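Local coordinates for mucus binding protein (Lactobacillus reuteri, PDB 3I57) that probably binds mucus at the bacterial surface, as a cell-wall-anchored protein of many domains, and in the repeat described here also has immunoglobulin-binding activity, at residues 6-11 / 16-21; 32-37 / 49-54; 57-60 / 66-69. All coordinates share one frame; numbering follows the deposited sequence.

Interaction 1. Residues 6-11 / 16-21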
ATOM      1  N   VAL A   6       9.636  10.689  30.503  1.00  7.88           N
ATOM      2  CA  VAL A   6       9.638   9.461  29.718  1.00  7.06           C
ATOM      3  C   VAL A   6       9.045   9.775  28.365  1.00  6.57           C
ATOM      4  O   VAL A   6       7.918  10.241  28.273  1.00  6.55           O
ATOM      5  CB  VAL A   6       8.804   8.367  30.391  1.00  7.00           C
ATOM      6  CG1 VAL A   6       8.858   7.096  29.553  1.00  5.88           C
ATOM      7  CG2 VAL A   6       9.308   8.123  31.805  1.00  5.34           C
ATOM      8  N   GLN A   7       9.814   9.526  27.310  1.00  5.70           N
ATOM      9  CA  GLN A   7       9.436  10.042  25.991  1.00  5.68           C
ATOM     10  C   GLN A   7       9.069   8.883  25.090  1.00  4.84           C
ATOM     11  O   GLN A   7       9.881   8.005  24.857  1.00  6.37           O
ATOM     12  CB  GLN A   7      10.598  10.859  25.389  1.00  4.85           C
ATOM     13  CG  GLN A   7      10.918  12.093  26.272  1.00  4.00           C
ATOM     14  CD  GLN A   7      12.266  12.712  25.962  1.00  7.34           C
ATOM     15  OE1 GLN A   7      12.408  13.948  25.812  1.00 11.79           O
ATOM     16  NE2 GLN A   7      13.262  11.879  25.867  1.00  7.01           N
ATOM     17  N   TYR A   8       7.849   8.906  24.585  1.00  5.43           N
ATOM     18  CA  TYR A   8       7.358   7.872  23.667  1.00  4.98           C
ATOM     19  C   TYR A   8       7.612   8.315  22.216  1.00  4.89           C
ATOM     20  O   TYR A   8       7.149   9.381  21.799  1.00  6.30           O
ATOM     21  CB  TYR A   8       5.873   7.593  23.942  1.00  4.03           C
ATOM     22  CG  TYR A   8       5.680   6.912  25.258  1.00  5.10           C
ATOM     23  CD1 TYR A   8       5.649   7.659  26.431  1.00  5.68           C
ATOM     24  CD2 TYR A   8       5.630   5.525  25.357  1.00  6.77           C
ATOM     25  CE1 TYR A   8       5.527   7.063  27.654  1.00  4.85           C
ATOM     26  CE2 TYR A   8       5.499   4.898  26.599  1.00  6.68           C
ATOM     27  CZ  TYR A   8       5.458   5.689  27.747  1.00  7.72           C
ATOM     28  OH  TYR A   8       5.322   5.118  28.988  1.00  8.04           O
ATOM     29  N   ILE A   9       8.369   7.514  21.471  1.00  5.42           N
ATOM     30  CA  ILE A   9       8.926   7.954  20.185  1.00  6.46           C
ATOM     31  C   ILE A   9       8.541   7.037  19.026  1.00  6.03           C
ATOM     32  O   ILE A   9       8.611   5.824  19.177  1.00  5.92           O
ATOM     33  CB  ILE A   9      10.469   7.944  20.233  1.00  6.19           C
ATOM     34  CG1 ILE A   9      11.003   8.854  21.352  1.00  7.13           C
ATOM     35  CG2 ILE A   9      11.059   8.399  18.884  1.00  7.68           C
ATOM     36  CD1 ILE A   9      10.378  10.176  21.323  1.00  9.56           C
ATOM     37  N   ASP A  10       8.177   7.616  17.875  1.00  6.54           N
ATOM     38  CA  ASP A  10       8.073   6.830  16.619  1.00  7.43           C
ATOM     39  C   ASP A  10       9.453   6.852  15.985  1.00  7.97           C
ATOM     40  O   ASP A  10       9.920   7.895  15.486  1.00  8.02           O
ATOM     41  CB  ASP A  10       7.044   7.420  15.654  1.00  7.80           C
ATOM     42  CG  ASP A  10       6.984   6.680  14.311  1.00  8.71           C
ATOM     43  OD1 ASP A  10       7.941   5.988  13.948  1.00 13.62           O
ATOM     44  OD2 ASP A  10       5.957   6.797  13.624  1.00  9.87           O
ATOM     45  N   GLY A  11      10.132   5.713  16.068  1.00  8.13           N
ATOM     46  CA  GLY A  11      11.504   5.615  15.591  1.00  8.96           C
ATOM     47  C   GLY A  11      11.623   5.471  14.089  1.00 10.17           C
ATOM     48  O   GLY A  11      12.741   5.457  13.555  1.00  9.77           O
ATOM     49  N   MET A  16       8.335  12.593  18.323  1.00  6.93           N
ATOM     50  CA  MET A  16       7.891  12.333  19.696  1.00  7.67           C
ATOM     51  C   MET A  16       6.379  12.294  19.702  1.00  7.60           C
ATOM     52  O   MET A  16       5.719  13.182  19.142  1.00  8.01           O
ATOM     53  CB  MET A  16       8.403  13.387  20.694  1.00  7.75           C
ATOM     54  CG  MET A  16       8.124  12.986  22.172  1.00  9.06           C
ATOM     55  SD  MET A  16       9.035  13.973  23.408  1.00 13.31           S
ATOM     56  CE  MET A  16       7.917  15.379  23.496  1.00  8.29           C
ATOM     57  N   LEU A  17       5.837  11.248  20.317  1.00  8.31           N
ATOM     58  CA  LEU A  17       4.399  11.025  20.334  1.00  7.45           C
ATOM     59  C   LEU A  17       3.759  11.532  21.621  1.00  7.66           C
ATOM     60  O   LEU A  17       2.615  11.951  21.592  1.00  6.80           O
ATOM     61  CB  LEU A  17       4.108   9.542  20.206  1.00  7.72           C
ATOM     62  CG  LEU A  17       4.734   8.900  18.978  1.00  7.33           C
ATOM     63  CD1 LEU A  17       4.772   7.366  19.221  1.00  9.92           C
ATOM     64  CD2 LEU A  17       3.945   9.288  17.728  1.00 10.54           C
ATOM     65  N   ARG A  18       4.491  11.478  22.729  1.00  7.09           N
ATOM     66  CA  ARG A  18       3.989  11.924  24.040  1.00  7.70           C
ATOM     67  C   ARG A  18       5.159  11.954  25.007  1.00  7.37           C
ATOM     68  O   ARG A  18       6.126  11.210  24.849  1.00  7.25           O
ATOM     69  CB  ARG A  18       2.947  10.936  24.566  1.00  7.87           C
ATOM     70  CG  ARG A  18       2.080  11.404  25.745  1.00 10.82           C
ATOM     71  CD  ARG A  18       1.114  10.267  26.162  1.00 12.26           C
ATOM     72  NE  ARG A  18       1.679   9.332  27.155  1.00 10.28           N
ATOM     73  CZ  ARG A  18       1.138   8.143  27.449  1.00 15.23           C
ATOM     74  NH1 ARG A  18       0.063   7.713  26.785  1.00 12.66           N
ATOM     75  NH2 ARG A  18       1.679   7.372  28.395  1.00 13.36           N
ATOM     76  N   GLN A  19       5.082  12.837  25.992  1.00  6.17           N
ATOM     77  CA  GLN A  19       6.059  12.816  27.093  1.00  6.30           C
ATOM     78  C   GLN A  19       5.343  12.833  28.418  1.00  5.75           C
ATOM     79  O   GLN A  19       4.416  13.641  28.617  1.00  5.24           O
ATOM     80  CB  GLN A  19       6.971  14.041  27.034  1.00  6.19           C
ATOM     81  CG  GLN A  19       7.991  14.097  28.201  1.00  6.01           C
ATOM     82  CD  GLN A  19       8.993  15.206  27.991  1.00  7.69           C
ATOM     83  OE1 GLN A  19       9.669  15.244  26.958  1.00  6.92           O
ATOM     84  NE2 GLN A  19       9.110  16.111  28.974  1.00  5.74           N
ATOM     85  N   ASP A  20       5.772  11.952  29.320  1.00  5.17           N
ATOM     86  CA  ASP A  20       5.193  11.881  30.658  1.00  6.23           C
ATOM     87  C   ASP A  20       6.254  12.390  31.604  1.00  6.93           C
ATOM     88  O   ASP A  20       7.380  11.868  31.591  1.00  6.85           O
ATOM     89  CB  ASP A  20       4.878  10.420  31.051  1.00  6.20           C
ATOM     90  CG  ASP A  20       3.750   9.791  30.216  1.00  7.77           C
ATOM     91  OD1 ASP A  20       3.125  10.506  29.422  1.00  8.49           O
ATOM     92  OD2 ASP A  20       3.481   8.580  30.388  1.00  7.46           O
ATOM     93  N   ASP A  21       5.884  13.372  32.429  1.00  8.18           N
ATOM     94  CA  ASP A  21       6.753  13.933  33.462  1.00  9.08           C
ATOM     95  C   ASP A  21       6.437  13.330  34.825  1.00  9.76           C
ATOM     96  O   ASP A  21       5.261  13.074  35.142  1.00  9.12           O
ATOM     97  CB  ASP A  21       6.568  15.446  33.542  1.00  9.73           C
ATOM     98  CG  ASP A  21       7.218  16.174  32.403  1.00 10.41           C
ATOM     99  OD1 ASP A  21       7.862  15.527  31.553  1.00  9.55           O
ATOM    100  OD2 ASP A  21       7.094  17.420  32.372  1.00 14.53           O
TER
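The first beta hairpin of this beta-grasp domain joins Val6, Tyr8 and Ile9 to Asp20, Arg18 and Met16, and a classic beta bulge interrupts it where Leu17 and Arg18 both face Tyr8. Val6 and Asp20 form a hydrogen-bonded antiparallel pair, with Val6 N 2.8 Å from Asp20 O. At the bulge, Tyr8 N donates to Arg18 O (2.9 Å) while Tyr8 O accepts from Leu17 N (2.7 Å), so the extra residue costs neither bond. On the face carrying Val6, Tyr8, Arg18 and Asp20, a long, flexible arginine suits its place: its chain runs extended as far as CD and then bends (chi3 88°), which brings the guanidinium over the Tyr8 ring. The resulting cation-pi contact places Arg18 CZ 4.9 Å from the ring centroid, but the two planes are inclined at 56° and do not stack flat. Arg18 also grips Asp20 side-on, NE to OD1 and NH2 to OD2, which limits rotation of the guanidinium. Tyr32 OH bonds both Asp20 OD2 and Tyr8 OH, and Phe41 of helix 35-43 packs against Tyr8, Leu17 and Arg18. On the other face, extended Met16 reaches across to two residues of the facing strand: its SD lies 3.9 Å from Gln7 CG, and its CG rests 3.7 Å from Ile9 CD1.

Interaction 2. Residues 32-37 / 49-54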
ATOM      1  N   TYR A  32       6.898   4.439  38.302  1.00  8.25           N
ATOM      2  CA  TYR A  32       6.395   4.479  36.938  1.00  8.95           C
ATOM      3  C   TYR A  32       6.675   3.147  36.268  1.00  8.82           C
ATOM      4  O   TYR A  32       7.719   2.500  36.514  1.00  9.04           O
ATOM      5  CB  TYR A  32       7.128   5.584  36.156  1.00  8.16           C
ATOM      6  CG  TYR A  32       6.606   5.889  34.771  1.00  7.97           C
ATOM      7  CD1 TYR A  32       5.589   6.822  34.582  1.00  6.22           C
ATOM      8  CD2 TYR A  32       7.170   5.287  33.652  1.00  8.24           C
ATOM      9  CE1 TYR A  32       5.106   7.128  33.320  1.00  9.31           C
ATOM     10  CE2 TYR A  32       6.708   5.576  32.396  1.00  7.72           C
ATOM     11  CZ  TYR A  32       5.690   6.508  32.224  1.00  9.50           C
ATOM     12  OH  TYR A  32       5.257   6.762  30.955  1.00  9.08           O
ATOM     13  N   SER A  33       5.747   2.780  35.398  1.00  9.24           N
ATOM     14  CA  SER A  33       5.932   1.672  34.469  1.00  9.14           C
ATOM     15  C   SER A  33       5.556   2.131  33.068  1.00  9.12           C
ATOM     16  O   SER A  33       4.612   2.905  32.884  1.00  9.87           O
ATOM     17  CB  SER A  33       5.036   0.499  34.845  1.00  9.48           C
ATOM     18  OG  SER A  33       4.848  -0.376  33.747  1.00  9.69           O
ATOM     19  N   THR A  34       6.290   1.643  32.088  1.00  7.90           N
ATOM     20  CA  THR A  34       6.007   1.959  30.698  1.00  7.82           C
ATOM     21  C   THR A  34       4.881   1.090  30.155  1.00  7.96           C
ATOM     22  O   THR A  34       4.512   1.227  28.990  1.00  8.26           O
ATOM     23  CB  THR A  34       7.240   1.697  29.837  1.00  7.41           C
ATOM     24  OG1 THR A  34       7.679   0.343  30.084  1.00  8.05           O
ATOM     25  CG2 THR A  34       8.374   2.742  30.166  1.00  6.33           C
ATOM     26  N   ALA A  35       4.320   0.212  30.993  1.00  8.96           N
ATOM     27  CA  ALA A  35       3.344  -0.768  30.476  1.00  9.93           C
ATOM     28  C   ALA A  35       2.086  -0.174  29.850  1.00  9.57           C
ATOM     29  O   ALA A  35       1.696  -0.578  28.739  1.00 10.08           O
ATOM     30  CB  ALA A  35       2.969  -1.834  31.557  1.00  9.90           C
ATOM     31  N   GLU A  36       1.441   0.768  30.528  1.00  9.99           N
ATOM     32  CA  GLU A  36       0.261   1.378  29.943  1.00 11.08           C
ATOM     33  C   GLU A  36       0.572   2.152  28.665  1.00 10.20           C
ATOM     34  O   GLU A  36      -0.193   2.107  27.713  1.00 10.16           O
ATOM     35  CB  GLU A  36      -0.466   2.279  30.950  1.00 12.42           C
ATOM     36  CG  GLU A  36      -1.289   1.451  31.944  1.00 16.42           C
ATOM     37  CD  GLU A  36      -1.748   2.265  33.144  1.00 25.07           C
ATOM     38  OE1 GLU A  36      -1.490   3.489  33.175  1.00 29.97           O
ATOM     39  OE2 GLU A  36      -2.367   1.675  34.056  1.00 29.21           O
ATOM     40  N   GLY A  37       1.677   2.883  28.652  1.00  9.36           N
ATOM     41  CA  GLY A  37       1.995   3.686  27.475  1.00  7.69           C
ATOM     42  C   GLY A  37       2.299   2.781  26.295  1.00  7.66           C
ATOM     43  O   GLY A  37       1.875   3.030  25.162  1.00  8.13           O
ATOM     44  N   PHE A  49      10.000  -1.241  19.923  1.00  7.92           N
ATOM     45  CA  PHE A  49      11.350  -1.548  19.437  1.00 10.16           C
ATOM     46  C   PHE A  49      12.359  -1.576  20.580  1.00 10.56           C
ATOM     47  O   PHE A  49      13.123  -2.540  20.754  1.00 11.82           O
ATOM     48  CB  PHE A  49      11.743  -0.506  18.371  1.00 10.24           C
ATOM     49  CG  PHE A  49      13.155  -0.647  17.867  1.00 13.22           C
ATOM     50  CD1 PHE A  49      13.510  -1.724  17.078  1.00 14.90           C
ATOM     51  CD2 PHE A  49      14.118   0.309  18.173  1.00 16.20           C
ATOM     52  CE1 PHE A  49      14.819  -1.853  16.602  1.00 14.44           C
ATOM     53  CE2 PHE A  49      15.428   0.184  17.694  1.00 16.27           C
ATOM     54  CZ  PHE A  49      15.761  -0.918  16.899  1.00 16.30           C
ATOM     55  N   LYS A  50      12.355  -0.517  21.376  1.00 11.47           N
ATOM     56  CA  LYS A  50      13.286  -0.396  22.471  1.00 11.34           C
ATOM     57  C   LYS A  50      12.723   0.431  23.623  1.00 10.33           C
ATOM     58  O   LYS A  50      12.436   1.621  23.462  1.00 10.68           O
ATOM     59  CB  LYS A  50      14.583   0.225  21.982  1.00 11.49           C
ATOM     60  CG  LYS A  50      15.570   0.428  23.115  1.00 14.61           C
ATOM     61  CD  LYS A  50      16.945  -0.023  22.719  1.00 16.78           C
ATOM     62  CE  LYS A  50      16.834  -1.411  22.153  1.00 21.27           C
ATOM     63  NZ  LYS A  50      17.896  -2.257  22.688  1.00 18.29           N
ATOM     64  N   ASP A  51      12.573  -0.202  24.785  1.00  9.39           N
ATOM     65  CA  ASP A  51      12.171   0.516  26.002  1.00  9.34           C
ATOM     66  C   ASP A  51      13.431   0.802  26.817  1.00  9.10           C
ATOM     67  O   ASP A  51      14.045  -0.113  27.373  1.00 10.18           O
ATOM     68  CB  ASP A  51      11.188  -0.356  26.787  1.00  9.22           C
ATOM     69  CG  ASP A  51      10.760   0.247  28.137  1.00  8.33           C
ATOM     70  OD1 ASP A  51      11.289   1.298  28.571  1.00  7.44           O
ATOM     71  OD2 ASP A  51       9.878  -0.385  28.759  1.00  9.91           O
ATOM     72  N   ASN A  52      13.802   2.076  26.883  1.00  8.46           N
ATOM     73  CA  ASN A  52      15.031   2.521  27.555  1.00  8.95           C
ATOM     74  C   ASN A  52      14.809   2.956  28.997  1.00  7.82           C
ATOM     75  O   ASN A  52      15.730   3.439  29.644  1.00  7.71           O
ATOM     76  CB  ASN A  52      15.654   3.676  26.773  1.00  9.36           C
ATOM     77  CG  ASN A  52      16.201   3.243  25.437  1.00 12.15           C
ATOM     78  OD1 ASN A  52      15.938   3.876  24.400  1.00 14.39           O
ATOM     79  ND2 ASN A  52      16.953   2.152  25.440  1.00 10.37           N
ATOM     80  N   PHE A  53      13.603   2.780  29.511  1.00  8.53           N
ATOM     81  CA  PHE A  53      13.333   3.078  30.917  1.00  9.12           C
ATOM     82  C   PHE A  53      13.763   1.881  31.768  1.00 10.22           C
ATOM     83  O   PHE A  53      13.190   0.809  31.649  1.00 10.50           O
ATOM     84  CB  PHE A  53      11.833   3.318  31.151  1.00  9.24           C
ATOM     85  CG  PHE A  53      11.510   3.782  32.563  1.00  9.48           C
ATOM     86  CD1 PHE A  53      11.867   5.055  32.986  1.00 13.73           C
ATOM     87  CD2 PHE A  53      10.845   2.951  33.456  1.00 12.21           C
ATOM     88  CE1 PHE A  53      11.578   5.473  34.287  1.00 11.88           C
ATOM     89  CE2 PHE A  53      10.560   3.364  34.760  1.00 10.75           C
ATOM     90  CZ  PHE A  53      10.917   4.608  35.174  1.00 12.29           C
ATOM     91  N   PRO A  54      14.783   2.054  32.619  1.00 11.54           N
ATOM     92  CA  PRO A  54      15.319   0.894  33.299  1.00 12.88           C
ATOM     93  C   PRO A  54      14.432   0.418  34.446  1.00 14.27           C
ATOM     94  O   PRO A  54      13.955   1.228  35.219  1.00 15.04           O
ATOM     95  CB  PRO A  54      16.654   1.398  33.863  1.00 13.18           C
ATOM     96  CG  PRO A  54      16.949   2.645  33.144  1.00 12.38           C
ATOM     97  CD  PRO A  54      15.608   3.243  32.851  1.00 12.05           C
TER
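Polar and aromatic side chains lock the entry to a helix against the end of a strand here: Tyr32 and Thr34, at the N-terminal end of helix 35-43 of the beta-grasp fold, meet Asp51 and Phe53, where strand 46-51 gives way to loop. The polar part is a single bond from Thr34 OG1 to Asp51 OD2, 2.7 Å long, which reaches the oxygen on its syn side but 30° out of the carboxylate plane. Thr34 can do this because its hydroxyl sits between the backbone N and the carbonyl carbon (chi1 53°), which turns the methyl toward Phe53. Asp51 is held at its other oxygen too: OD1 accepts from Phe53 N at 2.9 Å, an Asx turn that bends the chain after the strand and suits an aspartate. In segment 32-37, Ser33 OG accepts from Ala35 N in a capping bond at the start of the helix. The aromatic part is a T-shaped pair in which the edge of Tyr32 points at the face of Phe53, centroids 5.5 Å apart and planes at 72°. Phe53 also meets Tyr69 edge-to-face, while Tyr32 packs on Val6 of strand 2-10. A threonine suits its place by touching the phenylalanine as well, Thr34 CG2 packing 3.6 Å from Phe53 CB.

Interaction 3. Residues 57-60 / 66-69. With CA (calcium ion), chain C.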
ATOM      1  N   GLU A  57      14.650   1.852  38.268  1.00 14.21           N
ATOM      2  CA  GLU A  57      15.403   3.117  38.245  1.00 13.77           C
ATOM      3  C   GLU A  57      14.962   4.035  39.401  1.00 12.21           C
ATOM      4  O   GLU A  57      13.763   4.119  39.680  1.00 10.59           O
ATOM      5  CB  GLU A  57      15.141   3.826  36.902  1.00 14.36           C
ATOM      6  CG  GLU A  57      16.038   5.021  36.594  1.00 16.27           C
ATOM      7  CD  GLU A  57      17.392   4.598  36.066  1.00 18.08           C
ATOM      8  OE1 GLU A  57      17.748   3.421  36.269  1.00 18.10           O
ATOM      9  OE2 GLU A  57      18.084   5.436  35.449  1.00 21.27           O
ATOM     10  N   LYS A  58      15.932   4.688  40.057  1.00 10.47           N
ATOM     11  CA  LYS A  58      15.694   5.729  41.075  1.00 11.37           C
ATOM     12  C   LYS A  58      15.880   7.156  40.557  1.00 10.24           C
ATOM     13  O   LYS A  58      16.658   7.396  39.626  1.00 11.16           O
ATOM     14  CB  LYS A  58      16.682   5.573  42.249  1.00 11.79           C
ATOM     15  CG  LYS A  58      16.604   4.253  42.974  1.00 15.74           C
ATOM     16  CD  LYS A  58      17.734   4.093  44.030  1.00 16.26           C
ATOM     17  CE  LYS A  58      19.058   4.717  43.611  1.00 18.94           C
ATOM     18  NZ  LYS A  58      20.201   4.291  44.497  1.00 19.94           N
ATOM     19  N   PHE A  59      15.233   8.114  41.218  1.00  8.66           N
ATOM     20  CA  PHE A  59      15.530   9.520  40.999  1.00  9.95           C
ATOM     21  C   PHE A  59      16.984   9.783  41.446  1.00 10.14           C
ATOM     22  O   PHE A  59      17.407   9.294  42.500  1.00 10.51           O
ATOM     23  CB  PHE A  59      14.573  10.442  41.790  1.00  8.75           C
ATOM     24  CG  PHE A  59      13.134  10.414  41.305  1.00  9.26           C
ATOM     25  CD1 PHE A  59      12.720  11.249  40.265  1.00  9.00           C
ATOM     26  CD2 PHE A  59      12.205   9.565  41.887  1.00  9.92           C
ATOM     27  CE1 PHE A  59      11.401  11.220  39.807  1.00 12.27           C
ATOM     28  CE2 PHE A  59      10.882   9.544  41.452  1.00  9.86           C
ATOM     29  CZ  PHE A  59      10.482  10.373  40.407  1.00 12.38           C
ATOM     30  N   ASP A  60      17.726  10.550  40.640  1.00 10.77           N
ATOM     31  CA  ASP A  60      19.147  10.858  40.916  1.00 12.56           C
ATOM     32  C   ASP A  60      19.363  11.871  42.036  1.00 13.49           C
ATOM     33  O   ASP A  60      18.433  12.287  42.697  1.00 12.68           O
ATOM     34  CB  ASP A  60      19.879  11.341  39.665  1.00 12.64           C
ATOM     35  CG  ASP A  60      19.343  12.653  39.121  1.00 14.21           C
ATOM     36  OD1 ASP A  60      18.809  13.516  39.867  1.00 14.99           O
ATOM     37  OD2 ASP A  60      19.480  12.835  37.899  1.00 17.33           O
ATOM     38  N   ASP A  66      17.885  16.863  34.597  1.00 13.76           N
ATOM     39  CA  ASP A  66      16.776  15.907  34.652  1.00 12.70           C
ATOM     40  C   ASP A  66      17.165  14.567  34.023  1.00 11.90           C
ATOM     41  O   ASP A  66      18.160  14.464  33.289  1.00 11.16           O
ATOM     42  CB  ASP A  66      15.534  16.458  33.923  1.00 12.71           C
ATOM     43  CG  ASP A  66      14.951  17.694  34.594  1.00 13.93           C
ATOM     44  OD1 ASP A  66      15.356  18.012  35.723  1.00 12.76           O
ATOM     45  OD2 ASP A  66      14.074  18.343  33.991  1.00 12.79           O
ATOM     46  N   GLN A  67      16.353  13.546  34.290  1.00 10.18           N
ATOM     47  CA  GLN A  67      16.557  12.224  33.724  1.00  8.94           C
ATOM     48  C   GLN A  67      15.596  12.049  32.559  1.00  8.42           C
ATOM     49  O   GLN A  67      14.424  12.341  32.706  1.00  9.30           O
ATOM     50  CB  GLN A  67      16.293  11.155  34.786  1.00  8.47           C
ATOM     51  CG  GLN A  67      17.409  11.092  35.850  1.00  9.85           C
ATOM     52  CD  GLN A  67      16.980  10.369  37.113  1.00 11.44           C
ATOM     53  OE1 GLN A  67      16.994   9.127  37.187  1.00 13.68           O
ATOM     54  NE2 GLN A  67      16.603  11.133  38.105  1.00 10.16           N
ATOM     55  N   PHE A  68      16.100  11.608  31.410  1.00  6.68           N
ATOM     56  CA  PHE A  68      15.250  11.326  30.253  1.00  7.03           C
ATOM     57  C   PHE A  68      15.338   9.867  29.860  1.00  6.83           C
ATOM     58  O   PHE A  68      16.446   9.315  29.797  1.00  7.74           O
ATOM     59  CB  PHE A  68      15.692  12.197  29.055  1.00  6.99           C
ATOM     60  CG  PHE A  68      15.552  13.688  29.308  1.00  7.59           C
ATOM     61  CD1 PHE A  68      14.472  14.387  28.808  1.00  7.76           C
ATOM     62  CD2 PHE A  68      16.503  14.382  30.052  1.00  8.94           C
ATOM     63  CE1 PHE A  68      14.335  15.788  29.028  1.00  8.23           C
ATOM     64  CE2 PHE A  68      16.377  15.767  30.293  1.00 10.24           C
ATOM     65  CZ  PHE A  68      15.308  16.466  29.790  1.00 11.18           C
ATOM     66  N   TYR A  69      14.198   9.241  29.555  1.00  5.87           N
ATOM     67  CA  TYR A  69      14.219   7.870  29.058  1.00  5.83           C
ATOM     68  C   TYR A  69      13.265   7.755  27.898  1.00  6.22           C
ATOM     69  O   TYR A  69      12.105   8.170  28.017  1.00  5.33           O
ATOM     70  CB  TYR A  69      13.759   6.906  30.149  1.00  5.51           C
ATOM     71  CG  TYR A  69      14.581   7.048  31.381  1.00  7.02           C
ATOM     72  CD1 TYR A  69      15.855   6.484  31.456  1.00  9.12           C
ATOM     73  CD2 TYR A  69      14.127   7.808  32.460  1.00  8.84           C
ATOM     74  CE1 TYR A  69      16.630   6.639  32.578  1.00  9.49           C
ATOM     75  CE2 TYR A  69      14.898   7.946  33.596  1.00 10.61           C
ATOM     76  CZ  TYR A  69      16.144   7.369  33.646  1.00 11.94           C
ATOM     77  OH  TYR A  69      16.913   7.510  34.783  1.00 12.54           O
TER
HETATM   78 CA    CA C 186      17.999  15.376  38.603  1.00 11.91          CA
HETATM   79  O   HOH W   1      16.114  16.957  38.159  1.00 10.94           O
HETATM   80  O   HOH W   2      16.353  13.846  37.840  1.00 11.05           O
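Asp60 and Gln67 lie against each other at the calcium-binding loop that leads into strand 67-80 of the beta-grasp domain. The second segment starts with Asp66, which reaches the metal through water: OD1 accepts from a water 2.8 Å away that is itself a calcium ligand. Asp60 OD1 binds the ion directly at 2.4 Å, and Gln2 OE1, the backbone oxygens of Asp62 and Asn65 and a second water complete an all-oxygen shell, as suits calcium. Next, Gln67 runs extended past Asp60 in the opposite direction, its amide stacked on the carboxylate with the planes 25° apart and its CG 3.4 Å from Asp60 OD2; a long chain with a flat end suits this place. An alanine here has no amide to lie on the Asp60 carboxylate, which would probably leave a gap beside the loop and the metal ligand freer to turn. Farther along, Tyr69 packs on Pro54 and is long enough to carry a hydroxyl across to the loop. Glu57 bends at chi2 (80°) to meet that hydroxyl, its carboxylate plane nearly perpendicular to that of the ring, and Tyr69 OH donates to Glu57 OE2 in a very short bond of 2.5 Å.

In the fold
From the N terminus, the three contacts close one after another, and none nests within or crosses another. Interaction 1 closes the short hairpin loop between strands 2-10 and 15-24. Interaction 2 then closes a longer excursion through helix 35-43 and back along strand 46-51, and interaction 3 closes the short calcium loop ahead of strand 67-80. In space they adjoin. The chain before helix 35-43 packs on the hairpin, the chain after strand 46-51 packs on strand 67-80, and Gln7 N bonds Tyr69 O where strands 2-10 and 67-80 run parallel. Hairpin, helix entry and metal loop are thereby tied to one sheet within the mucin-binding domain.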